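Local atomic coordinates of AT27789p (Drosophila melanogaster, PDB entry 5UZM), a protein that probably binds mRNA as a Drosophila hnRNP F/H homologue, the chain described here being its second quasi-RNA recognition motif (qRRM2). Residues Q23-E26 with E27-G31; D64-Q67 with A68-R71; I88-M91 with K92-T95. One frame throughout, in Å; residues are numbered along the deposited sequence.

Interaction 1: residues Q23-E26 with E27-G31; sequences QQIE and EFFSG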
loop_
_atom_site.group_PDB
_atom_site.type_symbol
_atom_site.label_atom_id
_atom_site.label_comp_id
_atom_site.label_asym_id
_atom_site.label_seq_id
_atom_site.Cartn_x
_atom_site.Cartn_y
_atom_site.Cartn_z
ATOM N N GLN A 23 -1.886 -3.284 10.475
ATOM C CA GLN A 23 -2.528 -4.594 10.588
ATOM C C GLN A 23 -3.634 -4.756 9.547
ATOM O O GLN A 23 -3.804 -5.845 8.968
ATOM C CB GLN A 23 -3.101 -4.779 12.001
ATOM C CG GLN A 23 -3.784 -6.121 12.181
ATOM C CD GLN A 23 -4.392 -6.300 13.574
ATOM O OE1 GLN A 23 -4.480 -5.354 14.354
ATOM N NE2 GLN A 23 -4.795 -7.522 13.890
ATOM N N GLN A 24 -4.389 -3.682 9.282
ATOM C CA GLN A 24 -5.462 -3.751 8.297
ATOM C C GLN A 24 -4.910 -3.904 6.883
ATOM O O GLN A 24 -5.529 -4.585 6.044
ATOM C CB GLN A 24 -6.311 -2.499 8.400
ATOM C CG GLN A 24 -7.200 -2.512 9.649
ATOM C CD GLN A 24 -7.998 -1.244 9.736
ATOM O OE1 GLN A 24 -7.434 -0.168 9.784
ATOM N NE2 GLN A 24 -9.311 -1.358 9.663
ATOM N N ILE A 25 -3.789 -3.254 6.595
ATOM C CA ILE A 25 -3.146 -3.425 5.281
ATOM C C ILE A 25 -2.662 -4.864 5.132
ATOM O O ILE A 25 -2.820 -5.482 4.077
ATOM C CB ILE A 25 -1.976 -2.439 5.091
ATOM C CG1 ILE A 25 -2.468 -1.000 5.254
ATOM C CG2 ILE A 25 -1.267 -2.684 3.738
ATOM C CD1 ILE A 25 -3.530 -0.692 4.350
ATOM N N GLU A 26 -1.984 -5.385 6.154
ATOM C CA GLU A 26 -1.500 -6.767 6.113
ATOM C C GLU A 26 -2.647 -7.743 5.866
ATOM O O GLU A 26 -2.527 -8.655 5.023
ATOM C CB GLU A 26 -0.773 -7.087 7.420
ATOM C CG GLU A 26 0.572 -6.291 7.574
ATOM C CD GLU A 26 1.032 -6.073 9.052
ATOM O OE1 GLU A 26 0.334 -6.509 9.979
ATOM O OE2 GLU A 26 2.094 -5.440 9.297
ATOM N N GLU A 27 -3.780 -7.514 6.536
ATOM C CA GLU A 27 -4.978 -8.352 6.347
ATOM C C GLU A 27 -5.564 -8.199 4.933
ATOM O O GLU A 27 -5.942 -9.191 4.302
ATOM C CB GLU A 27 -6.021 -8.017 7.409
ATOM C CG GLU A 27 -7.311 -8.735 7.183
ATOM C CD GLU A 27 -8.366 -8.384 8.206
ATOM O OE1 GLU A 27 -9.569 -8.334 7.831
ATOM O OE2 GLU A 27 -7.983 -8.184 9.379
ATOM N N PHE A 28 -5.631 -6.976 4.425
ATOM C CA PHE A 28 -6.134 -6.755 3.073
ATOM C C PHE A 28 -5.298 -7.507 2.049
ATOM O O PHE A 28 -5.840 -8.022 1.067
ATOM C CB PHE A 28 -6.105 -5.255 2.801
ATOM C CG PHE A 28 -6.670 -4.847 1.511
ATOM C CD1 PHE A 28 -8.038 -4.733 1.337
ATOM C CD2 PHE A 28 -5.830 -4.581 0.430
ATOM C CE1 PHE A 28 -8.546 -4.349 0.103
ATOM C CE2 PHE A 28 -6.354 -4.175 -0.783
ATOM C CZ PHE A 28 -7.715 -4.080 -0.946
ATOM N N PHE A 29 -3.990 -7.600 2.264
ATOM C CA PHE A 29 -3.092 -8.312 1.362
ATOM C C PHE A 29 -2.720 -9.684 1.924
ATOM O O PHE A 29 -1.629 -10.183 1.661
ATOM C CB PHE A 29 -1.856 -7.434 1.091
ATOM C CG PHE A 29 -2.158 -6.269 0.203
ATOM C CD1 PHE A 29 -2.777 -6.465 -1.019
ATOM C CD2 PHE A 29 -1.803 -4.980 0.548
ATOM C CE1 PHE A 29 -3.095 -5.424 -1.862
ATOM C CE2 PHE A 29 -2.082 -3.926 -0.335
ATOM C CZ PHE A 29 -2.710 -4.150 -1.558
ATOM N N SER A 30 -3.613 -10.287 2.722
ATOM C CA SER A 30 -3.359 -11.623 3.261
ATOM C C SER A 30 -3.025 -12.597 2.149
ATOM O O SER A 30 -3.719 -12.660 1.138
ATOM C CB SER A 30 -4.578 -12.106 4.038
ATOM O OG SER A 30 -4.313 -13.420 4.559
ATOM N N GLY A 31 -1.996 -13.397 2.376
ATOM C CA GLY A 31 -1.508 -14.316 1.355
ATOM C C GLY A 31 -0.381 -13.784 0.507
ATOM O O GLY A 31 0.200 -14.543 -0.277
HETATM O O HOH W 1 -0.027 -9.724 4.309
#
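The phenyl ring of Phe29 lies alongside Ile25, the two side chains pointing the same way with CD2 of the ring 4.0 Å from CG2 of Ile25. One face of the Phe29 ring is covered by its neighbour Phe28, whose CD2 stands 3.6 Å above the plane, over the centre of the ring. From the other partner's standpoint the meeting is at an edge, since CE2 of Phe29 sits in the plane of the Phe28 ring. Phe59 adds a further edge-to-face contact with Phe29. The carbonyl O of Ile25 approaches Phe29 obliquely, 3.7 Å from CD2, while the same oxygen accepts the hydrogen bond from Phe29 N at 3.0 Å.

The two successive aromatic residues at the end of helix 22-28 differ in their first torsions. Phe28 holds CG anti to its backbone N (chi1 -176°), which carries its ring toward Ile76 and Ile81, whereas Phe29 turns CG to the side of its N (chi1 -72°) and lies along Ile25. This is the first helix of an RNA recognition motif, and its apolar side rests on the β-sheet: Ile25 reaches Ile41 and Phe43, and Phe28 and Phe29 both meet Ile83.

Along the backbone, Glu27 N bonds Gln23 O and Phe28 N bonds Gln24 O, each at 2.9 Å. The helical pattern stops at Phe29, the first residue to leave helical backbone angles. Ser30 N accordingly bonds Glu27 O at 3.0 Å instead of completing a bond to Glu26 O. A water 2.8 Å from Glu26 O lies at this C-terminal end of the helix. At the start of the helix, the side-chain OE1 of Gln24 is engaged by the backbone N of Thr21.

Interaction 2: residues D64-Q67 with A68-R71; sequences DTEQ and ALGR
Leu69 carries its CG beside the backbone N (chi1 -70°), a setting that folds the isobutyl group back along the helix toward Thr65. Its CG and CD1 each come to 3.4 Å from Thr65 O, the oxygen that also accepts the Leu69 N hydrogen bond at 3.0 Å. CD1 goes on to meet the Thr65 methyl, with CG2 of that residue 4.1 Å away. That methyl is presented anti to its own backbone N, while OG1, on the N side, is bonded to Ser61 O. Arg71 starts with the same first torsion but continues as an extended chain (chi2 -175°) that runs back beside the last turn, with CG 3.6 Å from Gln67 O. A water lying in the guanidinium plane accepts from Arg71 NE at 3.0 Å and donates to Gln67 O at 2.8 Å, so it bridges the arginine to that turn. The guanidinium is further fixed by NH1, which binds Phe28 O and Ser30 O.

Backbone bonds from Ala68 N to Asp64 O and from Gly70 N to Glu66 O close the helical turns, and Arg71 N bonds Ala68 O at 2.9 Å. Outward, Glu66 makes a salt bridge with Arg85, and Asp64 OD2 accepts from Asp33 N. Ala68 rests on Phe29 and Phe59, and Leu69 on Ile83, the arrangement of the second helix of an RNA recognition motif packed against its β-sheet.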
loop_
_atom_site.group_PDB
_atom_site.type_symbol
_atom_site.label_atom_id
_atom_site.label_comp_id
_atom_site.label_asym_id
_atom_site.label_seq_id
_atom_site.Cartn_x
_atom_site.Cartn_y
_atom_site.Cartn_z
ATOM N N ASP A 64 3.443 -11.330 -6.646
ATOM C CA ASP A 64 2.631 -10.805 -5.543
ATOM C C ASP A 64 2.113 -9.403 -5.836
ATOM O O ASP A 64 0.997 -9.044 -5.421
ATOM C CB ASP A 64 3.438 -10.834 -4.269
ATOM C CG ASP A 64 3.309 -12.183 -3.562
ATOM O OD1 ASP A 64 2.694 -13.103 -4.157
ATOM O OD2 ASP A 64 3.821 -12.332 -2.438
ATOM N N THR A 65 2.903 -8.593 -6.527
ATOM C CA THR A 65 2.412 -7.294 -6.976
ATOM C C THR A 65 1.218 -7.449 -7.905
ATOM O O THR A 65 0.239 -6.692 -7.824
ATOM C CB THR A 65 3.555 -6.530 -7.657
ATOM O OG1 THR A 65 4.655 -6.452 -6.738
ATOM C CG2 THR A 65 3.100 -5.134 -8.045
ATOM N N GLU A 66 1.260 -8.441 -8.804
ATOM C CA GLU A 66 0.144 -8.600 -9.716
ATOM C C GLU A 66 -1.101 -9.075 -8.979
ATOM O O GLU A 66 -2.203 -8.620 -9.279
ATOM C CB GLU A 66 0.514 -9.563 -10.842
ATOM C CG GLU A 66 1.720 -9.096 -11.651
ATOM C CD GLU A 66 1.416 -7.979 -12.645
ATOM O OE1 GLU A 66 0.224 -7.697 -12.939
ATOM O OE2 GLU A 66 2.399 -7.403 -13.165
ATOM N N GLN A 67 -0.936 -9.963 -7.987
ATOM C CA GLN A 67 -2.085 -10.370 -7.190
ATOM C C GLN A 67 -2.623 -9.203 -6.363
ATOM O O GLN A 67 -3.838 -9.122 -6.146
ATOM C CB GLN A 67 -1.716 -11.523 -6.272
ATOM C CG GLN A 67 -1.368 -12.837 -7.011
ATOM C CD GLN A 67 -0.997 -13.916 -6.050
ATOM O OE1 GLN A 67 0.103 -14.462 -6.089
ATOM N NE2 GLN A 67 -1.906 -14.210 -5.144
ATOM N N ALA A 68 -1.751 -8.298 -5.907
ATOM C CA ALA A 68 -2.249 -7.135 -5.159
ATOM C C ALA A 68 -3.088 -6.262 -6.055
ATOM O O ALA A 68 -4.161 -5.801 -5.674
ATOM C CB ALA A 68 -1.092 -6.327 -4.595
ATOM N N LEU A 69 -2.616 -6.023 -7.281
ATOM C CA LEU A 69 -3.411 -5.230 -8.205
ATOM C C LEU A 69 -4.761 -5.867 -8.494
ATOM O O LEU A 69 -5.748 -5.161 -8.739
ATOM C CB LEU A 69 -2.616 -5.020 -9.502
ATOM C CG LEU A 69 -1.453 -4.086 -9.238
ATOM C CD1 LEU A 69 -0.333 -4.413 -10.215
ATOM C CD2 LEU A 69 -1.929 -2.683 -9.424
ATOM N N GLY A 70 -4.833 -7.196 -8.453
ATOM C CA GLY A 70 -6.114 -7.838 -8.648
ATOM C C GLY A 70 -7.101 -7.617 -7.518
ATOM O O GLY A 70 -8.278 -7.938 -7.682
ATOM N N ARG A 71 -6.662 -7.038 -6.404
ATOM C CA ARG A 71 -7.576 -6.719 -5.305
ATOM C C ARG A 71 -8.098 -5.282 -5.367
ATOM O O ARG A 71 -8.737 -4.825 -4.414
ATOM C CB ARG A 71 -6.892 -6.987 -3.975
ATOM C CG ARG A 71 -6.578 -8.489 -3.851
ATOM C CD ARG A 71 -6.009 -8.871 -2.534
ATOM N NE ARG A 71 -5.513 -10.247 -2.654
ATOM C CZ ARG A 71 -5.013 -10.957 -1.660
ATOM N NH1 ARG A 71 -4.989 -10.464 -0.423
ATOM N NH2 ARG A 71 -4.545 -12.197 -1.871
HETATM O O HOH W 2 -5.561 -11.244 -5.508
#

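Interaction 3: residues I88-M91 with K92-T95; sequences IAEM and KRAT
Thr95 reaches back one turn to Met91, its hydroxyl OG1 donating to Met91 O at 2.7 Å. The donor stands above the carbonyl plane, 36° out of it, where no lone pair points. OG1 gets there because it occupies the place between backbone N and carbonyl carbon (chi1 66°), while CG2 packs 3.4 Å from the same Met91 O.

On another side of the helix Arg93 doubles back over the preceding turn. A bend at chi3 (-44°) lays one face of the guanidinium over Ala89 O and Glu90 CA, with NH2 3.5 Å from that CA. Ala89 O is bonded to Arg93 N at 2.9 Å, and NH1 makes no hydrogen bond to it. Lys92 runs beside Ile88, with NZ 3.6 Å from Ile88 CG2. Regular bonds support these groups, from Lys92 N to Ile88 O at 2.8 Å and from Ala94 N to Glu90 O.

Glu90 does not pair directly with the Arg93 guanidinium: OE1 stays 5.3 Å from Arg93 NH2, an attraction at a distance at most. The carboxylate is held instead by a salt bridge from OE1 to Lys12 and a hydrogen bond from OE2 to Ser86 OG. Near the first turn, Ser87 OG bonds Glu90 N.

The buried face of the helix is formed chiefly by Met91, whose extended side chain lies on Val10, Leu42, Phe56 and Gln58, with Ile88 beside it on Val10 and Gln58. Helix 88-94 is thus a C-terminal helix laid across the β-sheet of the RNA recognition motif, as in RRM domains that carry an extra helix after the last strand.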
loop_
_atom_site.group_PDB
_atom_site.type_symbol
_atom_site.label_atom_id
_atom_site.label_comp_id
_atom_site.label_asym_id
_atom_site.label_seq_id
_atom_site.Cartn_x
_atom_site.Cartn_y
_atom_site.Cartn_z
ATOM N N ILE A 88 9.677 1.935 -6.608
ATOM C CA ILE A 88 10.427 2.315 -5.423
ATOM C C ILE A 88 10.688 3.816 -5.420
ATOM O O ILE A 88 10.556 4.475 -4.387
ATOM C CB ILE A 88 11.749 1.524 -5.352
ATOM C CG1 ILE A 88 11.480 0.020 -5.335
ATOM C CG2 ILE A 88 12.554 1.937 -4.134
ATOM C CD1 ILE A 88 11.146 -0.523 -3.998
ATOM N N ALA A 89 11.062 4.379 -6.580
ATOM C CA ALA A 89 11.353 5.814 -6.636
ATOM C C ALA A 89 10.124 6.645 -6.273
ATOM O O ALA A 89 10.236 7.654 -5.575
ATOM C CB ALA A 89 11.873 6.205 -8.022
ATOM N N GLU A 90 8.937 6.235 -6.731
ATOM C CA GLU A 90 7.738 6.980 -6.355
ATOM C C GLU A 90 7.469 6.847 -4.862
ATOM O O GLU A 90 7.100 7.825 -4.198
ATOM C CB GLU A 90 6.539 6.507 -7.181
ATOM C CG GLU A 90 5.288 7.368 -6.917
ATOM C CD GLU A 90 4.014 6.884 -7.642
ATOM O OE1 GLU A 90 3.096 7.712 -7.857
ATOM O OE2 GLU A 90 3.906 5.693 -7.983
ATOM N N MET A 91 7.656 5.645 -4.311
ATOM C CA MET A 91 7.483 5.463 -2.872
ATOM C C MET A 91 8.460 6.335 -2.087
ATOM O O MET A 91 8.074 7.002 -1.114
ATOM C CB MET A 91 7.669 3.981 -2.519
ATOM C CG MET A 91 7.592 3.658 -1.023
ATOM S SD MET A 91 7.594 1.863 -0.857
ATOM C CE MET A 91 6.829 1.674 0.771
ATOM N N LYS A 92 9.738 6.326 -2.478
ATOM C CA LYS A 92 10.725 7.107 -1.731
ATOM C C LYS A 92 10.451 8.604 -1.834
ATOM O O LYS A 92 10.637 9.338 -0.857
ATOM C CB LYS A 92 12.142 6.787 -2.216
ATOM C CG LYS A 92 12.605 5.401 -1.831
ATOM C CD LYS A 92 13.417 5.427 -0.547
ATOM C CE LYS A 92 14.005 4.058 -0.249
ATOM N NZ LYS A 92 14.484 3.412 -1.497
ATOM N N ARG A 93 10.032 9.080 -3.005
ATOM C CA ARG A 93 9.759 10.510 -3.156
ATOM C C ARG A 93 8.671 10.971 -2.200
ATOM O O ARG A 93 8.839 11.954 -1.470
ATOM C CB ARG A 93 9.372 10.828 -4.597
ATOM C CG ARG A 93 10.540 11.268 -5.451
ATOM C CD ARG A 93 10.055 11.989 -6.692
ATOM N NE ARG A 93 8.929 11.308 -7.321
ATOM C CZ ARG A 93 9.044 10.191 -8.034
ATOM N NH1 ARG A 93 10.231 9.625 -8.194
ATOM N NH2 ARG A 93 7.975 9.635 -8.582
ATOM N N ALA A 94 7.549 10.256 -2.169
ATOM C CA ALA A 94 6.404 10.706 -1.396
ATOM C C ALA A 94 6.582 10.511 0.101
ATOM O O ALA A 94 5.760 11.021 0.875
ATOM C CB ALA A 94 5.143 9.977 -1.863
ATOM N N THR A 95 7.617 9.795 0.529
ATOM C CA THR A 95 7.759 9.442 1.940
ATOM C C THR A 95 9.139 9.811 2.458
ATOM O O THR A 95 9.735 9.058 3.220
ATOM C CB THR A 95 7.525 7.925 2.182
ATOM O OG1 THR A 95 8.570 7.171 1.550
ATOM C CG2 THR A 95 6.158 7.473 1.644
#

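How the interactions relate
From the N terminus, interaction 1 ends helix 22-28, interaction 2 covers the C-terminal part of helix 62-69 and the turn that follows, and interaction 3 spans the last helix, 88-94. Each closes no more than local helical turns, and the three follow in series without nesting or crossing. Interactions 1 and 2 touch through Arg71 and through Ala68 against Phe29, so the ends of the two helices meet directly, although strands 41-45, 51-52 and 54-58 intervene in sequence. These helices pack side by side on one face of the β-sheet. Interaction 3, its centre about 21 Å from that of interaction 1, lies on the other face, against strands 10-14, 41-45 and 54-58.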